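PDB 1TU7: glutathione S-transferase 2 from Onchocerca volvulus, which catalyses the conjugation of glutathione to electrophilic substrates and appears to play a central role in the detoxification system of this parasitic nematode. Local coordinates for residues Glu79-Met82 against Glu83-Ile87. Residues are numbered along the deposited sequence; the frame is centred on the assembly and turned at random.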
# COMPACT_ATOMS: atom_id res chain seq x y z
N GLU A 79 12.80 0.55 15.81
CA GLU A 79 13.16 -0.01 17.11
C GLU A 79 12.01 -0.05 18.10
O GLU A 79 12.10 -0.73 19.12
CB GLU A 79 14.32 0.75 17.72
CG GLU A 79 15.64 0.57 17.01
CD GLU A 79 16.81 1.12 17.80
OE1 GLU A 79 16.58 1.82 18.82
OE2 GLU A 79 17.96 0.85 17.41
N ASN A 80 10.94 0.67 17.79
CA ASN A 80 9.75 0.68 18.63
C ASN A 80 8.52 0.92 17.78
O ASN A 80 8.64 1.22 16.59
CB ASN A 80 9.91 1.73 19.75
CG ASN A 80 10.31 3.08 19.23
OD1 ASN A 80 11.37 3.66 19.61
ND2 ASN A 80 9.49 3.61 18.37
N GLU A 81 7.35 0.83 18.39
CA GLU A 81 6.09 0.92 17.63
C GLU A 81 5.98 2.21 16.85
O GLU A 81 5.50 2.24 15.70
CB GLU A 81 4.86 0.88 18.59
CG GLU A 81 3.50 1.12 17.87
CD GLU A 81 3.26 0.08 16.82
OE1 GLU A 81 2.53 0.39 15.88
OE2 GLU A 81 3.80 -1.06 16.89
N MET A 82 6.35 3.32 17.47
CA MET A 82 6.23 4.59 16.81
C MET A 82 7.12 4.67 15.59
O MET A 82 6.71 5.19 14.55
CB MET A 82 6.48 5.72 17.81
CG MET A 82 5.15 6.12 18.46
SD MET A 82 5.29 6.84 20.08
CE MET A 82 6.51 8.04 19.75
N GLU A 83 8.32 4.13 15.68
CA GLU A 83 9.21 4.15 14.52
C GLU A 83 8.66 3.24 13.42
O GLU A 83 8.73 3.57 12.24
CB GLU A 83 10.63 3.72 14.91
CG GLU A 83 11.34 4.75 15.77
CD GLU A 83 12.82 4.46 16.00
OE1 GLU A 83 13.54 5.33 16.59
OE2 GLU A 83 13.28 3.38 15.61
N THR A 84 8.19 2.06 13.80
CA THR A 84 7.61 1.13 12.84
C THR A 84 6.45 1.77 12.06
O THR A 84 6.32 1.63 10.85
CB THR A 84 7.15 -0.13 13.57
OG1 THR A 84 8.28 -0.71 14.24
CG2 THR A 84 6.62 -1.21 12.59
N THR A 85 5.59 2.48 12.79
CA THR A 85 4.48 3.16 12.18
C THR A 85 4.96 4.30 11.28
O THR A 85 4.46 4.49 10.18
CB THR A 85 3.59 3.74 13.28
OG1 THR A 85 3.05 2.66 14.06
CG2 THR A 85 2.41 4.49 12.72
N TYR A 86 5.94 5.05 11.76
CA TYR A 86 6.46 6.19 11.01
C TYR A 86 7.05 5.81 9.67
O TYR A 86 6.73 6.40 8.63
CB TYR A 86 7.50 6.95 11.85
CG TYR A 86 8.08 8.12 11.10
CD1 TYR A 86 9.39 8.17 10.75
CD2 TYR A 86 7.30 9.21 10.75
CE1 TYR A 86 9.94 9.22 10.07
CE2 TYR A 86 7.83 10.29 10.07
CZ TYR A 86 9.15 10.29 9.75
OH TYR A 86 9.70 11.37 9.07
N ILE A 87 7.91 4.80 9.66
CA ILE A 87 8.50 4.39 8.41
C ILE A 87 7.49 3.84 7.44
O ILE A 87 7.63 4.01 6.25
CB ILE A 87 9.68 3.43 8.60
CG1 ILE A 87 9.25 2.09 9.21
CG2 ILE A 87 10.78 4.15 9.35
CD1 ILE A 87 10.39 1.13 9.47
O HOH W 1 15.55 4.65 18.23
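Glu-83 reaches back past Asn-80 to Glu-79 at the N-terminus of helix 81-107, the first helix of the all-helical C-terminal domain of this pi-class glutathione transferase. Asn-80 holds the N-cap position. Glu-83 CG lies anti to its carbonyl carbon (chi1 -70°) and the chain runs on extended, which carries OE2 to within 2.9 Å of Glu-79 N; that N-H binds the anti side of the carboxylate, 30° out of its plane. On the loose, outer side the Glu-79 and Glu-83 side chains run alongside each other, their carboxylate planes 33° apart. A water donates to Glu-79 OE1 and Glu-83 OE1, and Lys-146 forms a salt bridge with Glu-79 OE2, which would be expected to ease the like charges. The tight part is the backbone of the first turn with the buried Thr-84 and Thr-85: Thr-84 N bonds Asn-80 O at 2.9 Å, and Thr-84 OG1 is hydrogen-bonded to Asn-77 O, just ahead of the helix. Glu-81, Thr-84 and Thr-85 meet the second subunit: Glu-81 OE2 forms a salt bridge with its Arg-72, and Thr-85 packs on its His-69. Glu-81 O is gripped twice from opposite faces of its carbonyl plane, by Thr-85 N at 2.9 Å and by Thr-85 OG1 at 3.0 Å.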